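PDB 2JGP: tyrocidine synthetase 3 from Brevibacillus brevis, which probably catalyses peptide bond formation in the nonribosomal synthesis of the antibiotic tyrocidine, the fragment here joining a peptidyl carrier domain to a condensation domain. Local coordinates for residues 73-76 / 77-81; 61-64 / 65-69; 176-179 / 180-184. All coordinates share one frame; numbering follows the deposited sequence.

Contact 1 (73-76 / 77-81); sequences LAAF and IEETA
Phe-76 and Thr-80 meet where helix 70-79 of the four-helix carrier domain gives way to loop, Phe-76 still on the helix and Thr-80 in the turn that follows. The Thr-80 hydroxyl gives its proton to the backbone, OG1 donating a hydrogen bond to the carbonyl oxygen of Phe-76 at 2.6 Å. Held there, the oxygen of OG1 merely packs against the Phe-76 ring, 3.4 Å above its plane and over its centre. The phenyl ring reaches this place because chi1 of 168° turns CG away from its own backbone nitrogen and sets it beside its carbonyl carbon. The methyl CG2 of Thr-80 lies further out, 4.1 Å from Phe-76 CZ, and Ile-77 CG1 approaches Phe-76 CD2 at 4.3 Å. Phe-76 O also receives a weak bond from Glu-79 N, which is shared weakly with Ala-75 O, whereas Ile-77 N and Glu-78 N make the straighter helical bonds to Leu-73 O and Ala-74 O.

Two acidic side chains run back along this turn. Glu-78 places CG 3.3 Å from Ala-74 O, and Glu-79 places its CG equally close to Ala-75 O. Negative carboxylates near the carboxyl end of a helix would tend to be disfavoured by its dipole.

Around this shell, Leu-73 packs against Leu-15 of helix 10-23 and against Ile-63 and Leu-64 of helix 61-66, while Trp-11 touches both Ala-74 and Ile-77. Beyond the helix, this end of the carrier domain is tied to the neighbouring condensation region through a single backbone atom, the carbonyl oxygen of Glu-78, which is hydrogen-bonded to NE2 of His-361.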
# COMPACT_ATOMS: atom_id res chain seq x y z
N LEU A 73 -24.56 7.72 0.62
CA LEU A 73 -24.02 9.02 0.25
C LEU A 73 -22.58 8.89 -0.24
O LEU A 73 -22.19 9.56 -1.19
CB LEU A 73 -24.10 9.99 1.44
CG LEU A 73 -23.88 11.48 1.18
CD1 LEU A 73 -24.88 12.03 0.17
CD2 LEU A 73 -23.99 12.24 2.48
N ALA A 74 -21.80 8.02 0.40
CA ALA A 74 -20.45 7.71 -0.09
C ALA A 74 -20.48 7.12 -1.50
O ALA A 74 -19.68 7.50 -2.36
CB ALA A 74 -19.74 6.75 0.86
N ALA A 75 -21.40 6.18 -1.74
CA ALA A 75 -21.59 5.61 -3.08
C ALA A 75 -21.91 6.69 -4.11
O ALA A 75 -21.38 6.68 -5.23
CB ALA A 75 -22.68 4.54 -3.06
N PHE A 76 -22.80 7.62 -3.75
CA PHE A 76 -23.13 8.73 -4.64
C PHE A 76 -21.87 9.54 -5.02
O PHE A 76 -21.66 9.84 -6.19
CB PHE A 76 -24.16 9.66 -3.99
CG PHE A 76 -24.33 10.97 -4.71
CD1 PHE A 76 -25.21 11.07 -5.77
CD2 PHE A 76 -23.61 12.09 -4.33
CE1 PHE A 76 -25.37 12.27 -6.44
CE2 PHE A 76 -23.76 13.30 -4.99
CZ PHE A 76 -24.65 13.39 -6.04
N ILE A 77 -21.05 9.86 -4.02
CA ILE A 77 -19.82 10.64 -4.28
C ILE A 77 -18.87 9.86 -5.19
O ILE A 77 -18.26 10.44 -6.09
CB ILE A 77 -19.07 11.00 -2.98
CG1 ILE A 77 -19.92 11.91 -2.09
CG2 ILE A 77 -17.74 11.71 -3.31
CD1 ILE A 77 -19.29 12.17 -0.73
N GLU A 78 -18.75 8.56 -4.95
CA GLU A 78 -17.91 7.68 -5.78
C GLU A 78 -18.34 7.64 -7.24
O GLU A 78 -17.51 7.47 -8.13
CB GLU A 78 -17.92 6.26 -5.23
CG GLU A 78 -17.13 6.07 -3.96
CD GLU A 78 -17.48 4.79 -3.22
OE1 GLU A 78 -18.42 4.08 -3.62
OE2 GLU A 78 -16.80 4.51 -2.21
N GLU A 79 -19.64 7.76 -7.48
CA GLU A 79 -20.20 7.59 -8.81
C GLU A 79 -20.45 8.92 -9.53
O GLU A 79 -20.92 8.92 -10.67
CB GLU A 79 -21.50 6.78 -8.71
CG GLU A 79 -21.25 5.34 -8.26
CD GLU A 79 -22.49 4.65 -7.72
OE1 GLU A 79 -22.31 3.74 -6.87
OE2 GLU A 79 -23.62 5.00 -8.12
N THR A 80 -20.09 10.03 -8.89
CA THR A 80 -20.42 11.36 -9.39
C THR A 80 -19.16 12.18 -9.69
O THR A 80 -18.36 12.44 -8.80
CB THR A 80 -21.31 12.13 -8.38
OG1 THR A 80 -22.52 11.38 -8.16
CG2 THR A 80 -21.67 13.52 -8.90
N ALA A 81 -19.01 12.57 -10.95
CA ALA A 81 -17.89 13.42 -11.38
C ALA A 81 -18.19 14.90 -11.16
O ALA A 81 -17.29 15.69 -10.86
CB ALA A 81 -17.59 13.17 -12.85

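Contact 2 (61-64 / 65-69); sequences LRIL and FEKPT
Leu-61 turns its CG away from the backbone nitrogen (chi1 -173°), whereas Phe-65 holds its own CG beside the nitrogen (chi1 -84°), and one turn of helix 61-66 thereby brings the leucine branch point to the aromatic ring. Leu-61 CG lies 3.9 Å from Phe-65 CE1, with Leu-61 CD2 slightly further from the same carbon. The ring belongs to a surface turn of the carrier domain, and it also meets Phe-35 with the two planes nearly parallel. The leucine side chain also touches Ala-44, Met-45 and Leu-48 of helix 41-55, so the pair lies at the border between this short helix and the longer one.

Further round the helix, Ile-63 and Lys-67 lie side by side and point the same way, Ile-63 CG2 touching Lys-67 CG at 3.9 Å. The lysine chain bends at chi2 (-76°) and continues away from the turn, its side chain touching Glu-72. Ile-63 also packs on Phe-76 of the next helix, while Leu-64 packs on Ala-44.

The backbone shows how the helix finishes. Phe-65 N bonds to Leu-61 O at 3.1 Å, Glu-66 N bonds to Arg-62 O, and Lys-67 N makes a short 2.6 Å bond to Ile-63 O although Lys-67 has already left helical geometry. The next residue is a proline, which has no N-H to give to Leu-64 O. What reaches that carbonyl instead is Pro-68 CA, in a CA-H...O contact of 3.3 Å. Thr-69 follows at the N-cap of helix 70-79. The chemistry thus implies that the amide series stops with Lys-67, the proline breaking the repeat where the chain turns into the next helix.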
# COMPACT_ATOMS: atom_id res chain seq x y z
N LEU A 61 -28.38 19.26 -1.49
CA LEU A 61 -29.17 18.94 -0.30
C LEU A 61 -30.17 17.83 -0.60
O LEU A 61 -30.37 16.94 0.22
CB LEU A 61 -29.89 20.19 0.23
CG LEU A 61 -30.62 20.04 1.57
CD1 LEU A 61 -29.66 19.59 2.67
CD2 LEU A 61 -31.30 21.35 1.94
N ARG A 62 -30.77 17.89 -1.78
CA ARG A 62 -31.70 16.84 -2.25
C ARG A 62 -31.13 15.43 -2.17
O ARG A 62 -31.86 14.48 -1.88
CB ARG A 62 -32.18 17.11 -3.68
CG ARG A 62 -31.14 17.69 -4.64
CD ARG A 62 -31.12 19.23 -4.60
NE ARG A 62 -31.36 19.82 -5.92
CZ ARG A 62 -31.83 21.05 -6.13
NH1 ARG A 62 -32.12 21.87 -5.12
NH2 ARG A 62 -32.03 21.48 -7.38
N ILE A 63 -29.84 15.29 -2.44
CA ILE A 63 -29.18 13.98 -2.40
C ILE A 63 -28.99 13.47 -0.97
O ILE A 63 -29.14 12.28 -0.71
CB ILE A 63 -27.82 14.03 -3.13
CG1 ILE A 63 -28.04 14.30 -4.63
CG2 ILE A 63 -27.07 12.74 -2.94
CD1 ILE A 63 -28.84 13.23 -5.35
N LEU A 64 -28.66 14.36 -0.04
CA LEU A 64 -28.56 13.98 1.37
C LEU A 64 -29.91 13.47 1.89
O LEU A 64 -29.97 12.49 2.63
CB LEU A 64 -28.07 15.15 2.23
CG LEU A 64 -27.91 14.90 3.74
CD1 LEU A 64 -27.20 13.58 4.05
CD2 LEU A 64 -27.17 16.06 4.39
N PHE A 65 -30.99 14.13 1.49
CA PHE A 65 -32.33 13.64 1.82
C PHE A 65 -32.61 12.29 1.17
O PHE A 65 -33.12 11.37 1.81
CB PHE A 65 -33.40 14.66 1.40
CG PHE A 65 -33.63 15.74 2.41
CD1 PHE A 65 -33.44 17.08 2.07
CD2 PHE A 65 -34.04 15.43 3.69
CE1 PHE A 65 -33.68 18.09 3.01
CE2 PHE A 65 -34.28 16.43 4.63
CZ PHE A 65 -34.09 17.76 4.29
N GLU A 66 -32.25 12.18 -0.11
CA GLU A 66 -32.48 10.98 -0.90
C GLU A 66 -31.60 9.81 -0.44
O GLU A 66 -32.05 8.67 -0.42
CB GLU A 66 -32.21 11.29 -2.37
CG GLU A 66 -32.53 10.19 -3.36
CD GLU A 66 -32.28 10.63 -4.79
OE1 GLU A 66 -32.88 11.64 -5.21
OE2 GLU A 66 -31.48 9.98 -5.49
N LYS A 67 -30.36 10.12 -0.06
CA LYS A 67 -29.37 9.12 0.32
C LYS A 67 -28.91 9.42 1.75
O LYS A 67 -27.80 9.90 1.96
CB LYS A 67 -28.17 9.18 -0.63
CG LYS A 67 -28.50 9.19 -2.11
CD LYS A 67 -28.90 7.82 -2.64
CE LYS A 67 -28.78 7.77 -4.16
NZ LYS A 67 -28.88 6.38 -4.66
N PRO A 68 -29.78 9.15 2.75
CA PRO A 68 -29.55 9.61 4.12
C PRO A 68 -28.59 8.78 4.98
O PRO A 68 -28.39 9.13 6.15
CB PRO A 68 -30.96 9.57 4.72
CG PRO A 68 -31.60 8.41 4.03
CD PRO A 68 -31.06 8.42 2.62
N THR A 69 -28.00 7.72 4.43
CA THR A 69 -27.04 6.92 5.19
C THR A 69 -25.63 7.11 4.63
O THR A 69 -25.45 7.43 3.46
CB THR A 69 -27.41 5.42 5.17
OG1 THR A 69 -27.38 4.94 3.82
CG2 THR A 69 -28.79 5.18 5.78

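Contact 3 (176-179 / 180-184); sequences SEVT and EEEAR. Unlike the reference sequence in segment 180-184: Glu-181 (reference Gln).
Thr-179, Glu-182 and Val-178 carry the start of helix 180-189, at the first turn of a beta-alpha-beta unit that runs from strand 174-177 through this helix to the parallel strand 202-210. Thr-179 is the N-cap residue, and the carboxylate of Glu-182 folds back to it: Thr-179 N donates to Glu-182 OE1 at 3.0 Å with an almost straight N-H (169°), the oxygen being met from above the carboxylate plane. This is one half of a capping box, since the threonine hydroxyl makes no capping bond. Glu-182 attains the position with chi1 of -69° and an extended chain beyond CG, crossing the threonine side chain at about a right angle.

Val-178, the residue before the cap, brings CB to 3.6 Å from the same OE1, and its CG2 reaches Ala-183 CB at 3.9 Å, the pairing of a hydrophobic staple. Alongside, Ala-183 packs on Ile-209 and Phe-452. Glu-180 forms salt bridges to Arg-184 and to Arg-213, the latter at the start of strand 213-220. The first helical backbone bond closes the turn, Ala-183 N meeting Thr-179 O at 2.9 Å.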
# COMPACT_ATOMS: atom_id res chain seq x y z
N SER A 176 15.77 -19.82 -23.66
CA SER A 176 17.04 -20.53 -23.46
C SER A 176 16.79 -21.91 -22.86
O SER A 176 15.75 -22.15 -22.25
CB SER A 176 17.96 -19.73 -22.53
OG SER A 176 18.18 -18.41 -23.01
N GLU A 177 17.75 -22.81 -23.05
CA GLU A 177 17.71 -24.14 -22.45
C GLU A 177 18.95 -24.30 -21.57
O GLU A 177 20.08 -24.26 -22.05
CB GLU A 177 17.68 -25.22 -23.54
CG GLU A 177 16.54 -25.04 -24.53
CD GLU A 177 16.31 -26.26 -25.42
OE1 GLU A 177 17.14 -27.19 -25.41
OE2 GLU A 177 15.28 -26.27 -26.14
N VAL A 178 18.72 -24.47 -20.27
CA VAL A 178 19.80 -24.52 -19.28
C VAL A 178 19.52 -25.59 -18.24
O VAL A 178 18.40 -26.08 -18.13
CB VAL A 178 19.94 -23.16 -18.55
CG1 VAL A 178 20.25 -22.05 -19.53
CG2 VAL A 178 18.67 -22.84 -17.76
N THR A 179 20.55 -25.94 -17.47
CA THR A 179 20.39 -26.80 -16.30
C THR A 179 19.62 -26.05 -15.22
O THR A 179 19.59 -24.82 -15.23
CB THR A 179 21.76 -27.24 -15.74
OG1 THR A 179 22.46 -28.02 -16.72
CG2 THR A 179 21.60 -28.07 -14.47
N GLU A 180 18.98 -26.78 -14.31
CA GLU A 180 18.28 -26.14 -13.20
C GLU A 180 19.24 -25.28 -12.37
O GLU A 180 18.92 -24.13 -12.05
CB GLU A 180 17.61 -27.18 -12.30
CG GLU A 180 16.69 -26.57 -11.25
CD GLU A 180 16.02 -27.59 -10.35
OE1 GLU A 180 16.17 -28.80 -10.60
OE2 GLU A 180 15.34 -27.17 -9.40
N GLU A 181 20.41 -25.83 -12.05
CA GLU A 181 21.41 -25.09 -11.28
C GLU A 181 21.92 -23.86 -12.04
O GLU A 181 22.14 -22.81 -11.43
CB GLU A 181 22.59 -26.00 -10.89
CG GLU A 181 23.37 -25.50 -9.68
CD GLU A 181 22.56 -25.57 -8.39
OE1 GLU A 181 22.18 -26.69 -7.99
OE2 GLU A 181 22.31 -24.51 -7.78
N GLU A 182 22.09 -23.98 -13.35
CA GLU A 182 22.43 -22.83 -14.19
C GLU A 182 21.32 -21.78 -14.16
O GLU A 182 21.60 -20.58 -14.17
CB GLU A 182 22.69 -23.27 -15.64
CG GLU A 182 23.96 -24.09 -15.82
CD GLU A 182 24.14 -24.59 -17.25
OE1 GLU A 182 23.15 -24.61 -18.02
OE2 GLU A 182 25.28 -24.97 -17.60
N ALA A 183 20.07 -22.22 -14.13
CA ALA A 183 18.93 -21.31 -14.04
C ALA A 183 18.98 -20.48 -12.76
O ALA A 183 18.65 -19.29 -12.78
CB ALA A 183 17.62 -22.08 -14.13
N ARG A 184 19.41 -21.10 -11.66
CA ARG A 184 19.50 -20.41 -10.37
C ARG A 184 20.46 -19.22 -10.38
O ARG A 184 20.17 -18.19 -9.76
CB ARG A 184 19.89 -21.39 -9.25
CG ARG A 184 18.79 -22.36 -8.87
CD ARG A 184 19.03 -22.97 -7.50
NE ARG A 184 17.92 -23.82 -7.08
CZ ARG A 184 17.72 -25.08 -7.47
NH1 ARG A 184 18.58 -25.69 -8.29
NH2 ARG A 184 16.66 -25.74 -7.02

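From the N terminus the chain reaches contact 2 first, which closes the short helix 61-66 and leads through the proline turn into helix 70-79. Contact 1 then follows at the far part of that helix. These two lie in series, about 12 Å between centres, and they touch where Phe-76 CG meets Ile-63 CG2 at 3.7 Å, joining two successive carrier-domain helices. Contact 3 comes later, within the condensation domain, at a strand-to-helix turn on the opposite side of the chain's centre, its centre about 53 Å from that of contact 1. All three are local turns; none nests within or crosses another.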